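Local coordinates for protein serine protease inhibitor 4, isoform B (PDB 4P0F) that probably inhibits serine-type and cysteine-type endopeptidases, at residues H182-D187 with P200-K205; V267-P272 with I352-D357. All blocks are in the same frame, centred on the assembly; numbering follows the deposited sequence.

Contact 1 (H182-D187 with P200-K205)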
loop_
_atom_site.group_PDB
_atom_site.type_symbol
_atom_site.label_atom_id
_atom_site.label_comp_id
_atom_site.label_asym_id
_atom_site.label_seq_id
_atom_site.Cartn_x
_atom_site.Cartn_y
_atom_site.Cartn_z
ATOM N N HIS A 182 -4.956 29.826 -7.322
ATOM C CA HIS A 182 -5.823 30.972 -7.101
ATOM C C HIS A 182 -7.286 30.665 -7.421
ATOM O O HIS A 182 -8.152 31.472 -7.125
ATOM C CB HIS A 182 -5.344 32.173 -7.916
ATOM C CG HIS A 182 -5.641 32.074 -9.378
ATOM N ND1 HIS A 182 -4.794 31.454 -10.272
ATOM C CD2 HIS A 182 -6.686 32.532 -10.106
ATOM C CE1 HIS A 182 -5.308 31.529 -11.487
ATOM N NE2 HIS A 182 -6.457 32.173 -11.413
ATOM N N LEU A 183 -7.562 29.489 -7.986
ATOM C CA LEU A 183 -8.932 29.113 -8.328
ATOM C C LEU A 183 -9.548 28.192 -7.283
ATOM O O LEU A 183 -10.738 27.889 -7.342
ATOM C CB LEU A 183 -8.980 28.436 -9.705
ATOM C CG LEU A 183 -8.678 29.368 -10.892
ATOM C CD1 LEU A 183 -8.768 28.604 -12.203
ATOM C CD2 LEU A 183 -9.594 30.585 -10.931
ATOM N N THR A 184 -8.746 27.746 -6.326
ATOM C CA THR A 184 -9.257 26.868 -5.289
ATOM C C THR A 184 -10.190 27.670 -4.388
ATOM O O THR A 184 -9.883 28.798 -4.008
ATOM C CB THR A 184 -8.097 26.239 -4.506
ATOM O OG1 THR A 184 -7.329 25.437 -5.407
ATOM C CG2 THR A 184 -8.586 25.375 -3.342
ATOM N N ARG A 185 -11.349 27.095 -4.078
ATOM C CA ARG A 185 -12.333 27.771 -3.238
ATOM C C ARG A 185 -12.892 26.805 -2.213
ATOM O O ARG A 185 -13.009 25.613 -2.491
ATOM C CB ARG A 185 -13.489 28.329 -4.070
ATOM C CG ARG A 185 -13.114 29.376 -5.102
ATOM C CD ARG A 185 -12.866 30.724 -4.469
ATOM N NE ARG A 185 -12.596 31.751 -5.478
ATOM C CZ ARG A 185 -11.410 31.940 -6.047
ATOM N NH1 ARG A 185 -10.382 31.182 -5.695
ATOM N NH2 ARG A 185 -11.245 32.891 -6.958
ATOM N N PRO A 186 -13.258 27.315 -1.031
ATOM C CA PRO A 186 -14.018 26.468 -0.109
ATOM C C PRO A 186 -15.374 26.115 -0.707
ATOM O O PRO A 186 -16.070 26.988 -1.223
ATOM C CB PRO A 186 -14.166 27.343 1.138
ATOM C CG PRO A 186 -14.049 28.742 0.635
ATOM C CD PRO A 186 -13.105 28.692 -0.525
ATOM N N ASP A 187 -15.737 24.845 -0.662
ATOM C CA ASP A 187 -17.042 24.431 -1.136
ATOM C C ASP A 187 -17.487 23.206 -0.380
ATOM O O ASP A 187 -16.721 22.608 0.373
ATOM C CB ASP A 187 -17.038 24.153 -2.639
ATOM C CG ASP A 187 -18.334 24.589 -3.315
ATOM O OD1 ASP A 187 -19.391 24.607 -2.646
ATOM O OD2 ASP A 187 -18.300 24.918 -4.518
ATOM N N PRO A 200 -11.454 23.052 0.986
ATOM C CA PRO A 200 -10.860 23.570 -0.251
ATOM C C PRO A 200 -11.064 22.641 -1.430
ATOM O O PRO A 200 -10.676 21.469 -1.364
ATOM C CB PRO A 200 -9.375 23.692 0.094
ATOM C CG PRO A 200 -9.167 22.725 1.215
ATOM C CD PRO A 200 -10.433 22.763 2.007
ATOM N N MET A 201 -11.697 23.164 -2.479
ATOM C CA MET A 201 -11.962 22.422 -3.707
ATOM C C MET A 201 -11.178 23.012 -4.862
ATOM O O MET A 201 -11.329 24.191 -5.192
ATOM C CB MET A 201 -13.454 22.440 -4.055
ATOM C CG MET A 201 -14.300 21.671 -3.101
ATOM S SD MET A 201 -14.081 19.900 -3.352
ATOM C CE MET A 201 -15.373 19.296 -2.272
ATOM N N MET A 202 -10.348 22.178 -5.473
ATOM C CA MET A 202 -9.556 22.563 -6.625
ATOM C C MET A 202 -10.386 22.356 -7.871
ATOM O O MET A 202 -11.100 21.361 -7.975
ATOM C CB MET A 202 -8.274 21.735 -6.679
ATOM C CG MET A 202 -7.591 21.645 -5.331
ATOM S SD MET A 202 -6.020 20.782 -5.342
ATOM C CE MET A 202 -6.513 19.106 -5.753
ATOM N N SER A 203 -10.275 23.284 -8.815
ATOM C CA SER A 203 -11.086 23.274 -10.033
ATOM C C SER A 203 -10.219 23.277 -11.279
ATOM O O SER A 203 -9.299 24.087 -11.394
ATOM C CB SER A 203 -12.014 24.506 -10.101
ATOM O OG SER A 203 -13.009 24.490 -9.095
ATOM N N LEU A 204 -10.569 22.442 -12.249
ATOM C CA LEU A 204 -9.803 22.371 -13.479
ATOM C C LEU A 204 -10.654 21.824 -14.613
ATOM O O LEU A 204 -11.381 20.854 -14.426
ATOM C CB LEU A 204 -8.570 21.496 -13.244
ATOM C CG LEU A 204 -7.545 21.257 -14.343
ATOM C CD1 LEU A 204 -6.902 22.551 -14.788
ATOM C CD2 LEU A 204 -6.504 20.281 -13.820
ATOM N N LYS A 205 -10.577 22.469 -15.777
ATOM C CA LYS A 205 -11.186 21.941 -16.994
ATOM C C LYS A 205 -10.096 21.475 -17.949
ATOM O O LYS A 205 -9.245 22.259 -18.367
ATOM C CB LYS A 205 -12.077 22.984 -17.667
ATOM C CG LYS A 205 -13.232 23.436 -16.796
ATOM C CD LYS A 205 -14.134 24.425 -17.524
ATOM C CE LYS A 205 -15.241 24.941 -16.619
ATOM N NZ LYS A 205 -14.723 25.867 -15.576
HETATM O O HOH W 1 -12.585 25.750 -6.995
HETATM O O HOH W 2 -7.842 25.010 -8.146
#
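Arg185 and Met201 form an antiparallel hydrogen-bonded pair where the short strand 185-187 lies against the strand 200-205. Arg185 N donates to Met201 O at 3.1 Å, and Met201 N donates to Arg185 O at 2.8 Å. Pro186 faces Pro200 in the next, non-hydrogen-bonded pair. The axes of the short strands 185-187 and 200-205 make 117° between their N-to-C directions, well short of antiparallel. This is the hairpin that adds strand 185-189 to one edge of the serpin C sheet.

Thr184, just before the strand, still lies against Met201 and makes a CA-H...O contact with its carbonyl oxygen. Thr184 CG2, anti to the backbone N, rests 3.5 Å from Met201 O and 3.9 Å from Pro200 CB. Thr184 OG1 lies alongside Met202 CG at 3.8 Å and also bonds to Glu326. One water donates to Thr184 OG1 and accepts from Ser203 N. A second donates to Leu183 O and Met201 O and accepts from Ser203 OG. An alanine at Thr184 would probably leave the first water and Glu326 without this partner and open a gap beside Met202 CG and Pro200 CB. Farther on, Asp187 CB meets Met201 CG at 3.7 Å.

The Arg185 side chain folds back on its own segment. Arg185 NH1 donates to His182 O at 2.7 Å and to Thr184 O at 3.0 Å, both close to the guanidinium plane, which ties the 3-10 turn to the strand. Two direct backbone bonds thus hold the hairpin here, and beside them the waters bridge the two segments.

Contact 2 (V267-P272 with I352-D357)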
loop_
_atom_site.group_PDB
_atom_site.type_symbol
_atom_site.label_atom_id
_atom_site.label_comp_id
_atom_site.label_asym_id
_atom_site.label_seq_id
_atom_site.Cartn_x
_atom_site.Cartn_y
_atom_site.Cartn_z
ATOM N N VAL A 267 -13.589 17.383 -19.351
ATOM C CA VAL A 267 -14.204 17.263 -18.036
ATOM C C VAL A 267 -13.998 18.532 -17.218
ATOM O O VAL A 267 -12.930 19.130 -17.268
ATOM C CB VAL A 267 -13.621 16.063 -17.262
ATOM C CG1 VAL A 267 -14.146 16.020 -15.830
ATOM C CG2 VAL A 267 -13.955 14.773 -17.984
ATOM N N ALA A 268 -15.044 18.940 -16.505
ATOM C CA ALA A 268 -14.948 19.978 -15.484
ATOM C C ALA A 268 -14.803 19.266 -14.151
ATOM O O ALA A 268 -15.748 18.650 -13.647
ATOM C CB ALA A 268 -16.164 20.885 -15.494
ATOM N N LEU A 269 -13.594 19.325 -13.615
ATOM C CA LEU A 269 -13.222 18.592 -12.416
ATOM C C LEU A 269 -13.230 19.477 -11.185
ATOM O O LEU A 269 -12.730 20.603 -11.232
ATOM C CB LEU A 269 -11.829 17.988 -12.604
ATOM C CG LEU A 269 -11.144 17.374 -11.383
ATOM C CD1 LEU A 269 -11.922 16.163 -10.871
ATOM C CD2 LEU A 269 -9.712 16.998 -11.743
ATOM N N LYS A 270 -13.794 18.970 -10.088
ATOM C CA LYS A 270 -13.568 19.569 -8.773
ATOM C C LYS A 270 -13.089 18.476 -7.831
ATOM O O LYS A 270 -13.714 17.428 -7.709
ATOM C CB LYS A 270 -14.824 20.258 -8.224
ATOM C CG LYS A 270 -15.210 21.516 -8.980
ATOM C CD LYS A 270 -16.533 22.073 -8.488
ATOM C CE LYS A 270 -16.508 23.588 -8.435
ATOM N NZ LYS A 270 -16.301 24.223 -9.765
ATOM N N LEU A 271 -11.963 18.730 -7.175
ATOM C CA LEU A 271 -11.312 17.740 -6.321
ATOM C C LEU A 271 -10.870 18.394 -5.023
ATOM O O LEU A 271 -10.279 19.465 -5.061
ATOM C CB LEU A 271 -10.102 17.139 -7.037
ATOM C CG LEU A 271 -9.373 15.996 -6.339
ATOM C CD1 LEU A 271 -10.266 14.764 -6.295
ATOM C CD2 LEU A 271 -8.095 15.696 -7.081
ATOM N N PRO A 272 -11.147 17.763 -3.872
ATOM C CA PRO A 272 -10.655 18.366 -2.626
ATOM C C PRO A 272 -9.138 18.352 -2.538
ATOM O O PRO A 272 -8.492 17.410 -3.000
ATOM C CB PRO A 272 -11.258 17.480 -1.523
ATOM C CG PRO A 272 -12.304 16.638 -2.197
ATOM C CD PRO A 272 -11.894 16.517 -3.627
ATOM N N ILE A 352 -18.274 17.299 -19.284
ATOM C CA ILE A 352 -18.850 16.473 -18.237
ATOM C C ILE A 352 -18.364 16.982 -16.884
ATOM O O ILE A 352 -17.174 17.232 -16.707
ATOM C CB ILE A 352 -18.465 14.994 -18.443
ATOM C CG1 ILE A 352 -19.153 14.465 -19.705
ATOM C CG2 ILE A 352 -18.830 14.141 -17.221
ATOM C CD1 ILE A 352 -18.703 13.089 -20.137
ATOM N N GLU A 353 -19.283 17.139 -15.934
ATOM C CA GLU A 353 -18.905 17.506 -14.570
ATOM C C GLU A 353 -18.485 16.271 -13.777
ATOM O O GLU A 353 -19.147 15.230 -13.806
ATOM C CB GLU A 353 -20.058 18.218 -13.870
ATOM C CG GLU A 353 -20.455 19.515 -14.559
ATOM C CD GLU A 353 -21.481 20.298 -13.777
ATOM O OE1 GLU A 353 -22.157 19.700 -12.916
ATOM O OE2 GLU A 353 -21.599 21.514 -14.018
ATOM N N PHE A 354 -17.358 16.393 -13.087
ATOM C CA PHE A 354 -16.878 15.355 -12.197
ATOM C C PHE A 354 -16.481 16.041 -10.901
ATOM O O PHE A 354 -15.357 16.523 -10.770
ATOM C CB PHE A 354 -15.705 14.598 -12.819
ATOM C CG PHE A 354 -15.342 13.333 -12.098
ATOM C CD1 PHE A 354 -14.572 13.364 -10.956
ATOM C CD2 PHE A 354 -15.766 12.102 -12.575
ATOM C CE1 PHE A 354 -14.232 12.194 -10.286
ATOM C CE2 PHE A 354 -15.429 10.937 -11.920
ATOM C CZ PHE A 354 -14.660 10.974 -10.774
ATOM N N PHE A 355 -17.437 16.141 -9.980
ATOM C CA PHE A 355 -17.274 16.927 -8.759
ATOM C C PHE A 355 -17.153 15.959 -7.600
ATOM O O PHE A 355 -18.147 15.364 -7.182
ATOM C CB PHE A 355 -18.460 17.878 -8.522
ATOM C CG PHE A 355 -18.622 18.973 -9.562
ATOM C CD1 PHE A 355 -17.661 19.206 -10.535
ATOM C CD2 PHE A 355 -19.753 19.779 -9.547
ATOM C CE1 PHE A 355 -17.824 20.218 -11.471
ATOM C CE2 PHE A 355 -19.922 20.788 -10.482
ATOM C CZ PHE A 355 -18.960 21.007 -11.444
ATOM N N ALA A 356 -15.939 15.788 -7.090
ATOM C CA ALA A 356 -15.684 14.816 -6.028
ATOM C C ALA A 356 -16.010 15.425 -4.669
ATOM O O ALA A 356 -15.123 15.632 -3.814
ATOM C CB ALA A 356 -14.247 14.344 -6.081
ATOM N N ASP A 357 -17.287 15.744 -4.485
ATOM C CA ASP A 357 -17.733 16.480 -3.309
ATOM C C ASP A 357 -18.537 15.600 -2.368
ATOM O O ASP A 357 -19.382 16.085 -1.615
ATOM C CB ASP A 357 -18.559 17.708 -3.723
ATOM C CG ASP A 357 -19.820 17.353 -4.503
ATOM O OD1 ASP A 357 -20.137 16.160 -4.683
ATOM O OD2 ASP A 357 -20.519 18.294 -4.928
#
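Residues Val267 to Lys270 pair in parallel with Ile352 to Phe355 in the serpin C sheet. The strand 352-355 follows the reactive-centre region and forms an edge of that sheet. Four backbone bonds join the segments: Ala268 N to Ile352 O, Phe354 N to Ala268 O, Lys270 N to Phe354 O and Ala356 N to Lys270 O.

Lys270 and Phe355 lie side by side on one face of the sheet. In both, CG is anti to the carbonyl carbon (chi1 -69° and -65°), which starts the two side chains off alike. Lys270 CD sits over the centre of the Phe355 ring, 3.7 Å from the centroid, in a CH-pi contact. Lys270 NZ lies off-centre, 5.0 Å from the centroid of the Phe355 ring, a cation-pi contact, and makes a weak hydrogen bond to Ser203 OG. Glu353 CB covers the opposite ring face near the rim. Ala268 O meets the ring edge, 3.4 Å from Phe355 CE1. On the opposite face of the sheet, Val267 CG1 touches Phe354 CB at 3.7 Å, and Leu269 CD1 approaches Phe354 CD1 at 3.9 Å.

Ala356 centres an inverse gamma turn that ends the pairing. The buried Ala356 O has no hydrogen-bond partner and lies 3.4 Å from Pro272 CD.

Strand 197-213 flanks the 267-272 segment, bonding to Val267, Leu269 and Leu271. Phe354 packs on Leu221 of strand 218-224 and on Ile234 and Leu236 of strand 230-237.

How the contacts relate
Both contacts belong to the serpin C sheet, and their centres are 10 Å apart. Strands 197-213 and 263-281 are neighbours within it; contact 1 adds strand 185-189 beside the first, and contact 2 adds strand 352-355 beside the second. Met202 N to Leu271 O and Leu269 N to Leu204 O are probable hydrogen bonds that join the two contacts directly. Contact 1 is partly buried, antiparallel and short, and waters bridge it. Contact 2 is mostly buried and parallel; it has more backbone bonds and an apolar face, with a lysine and an aromatic ring on the other face.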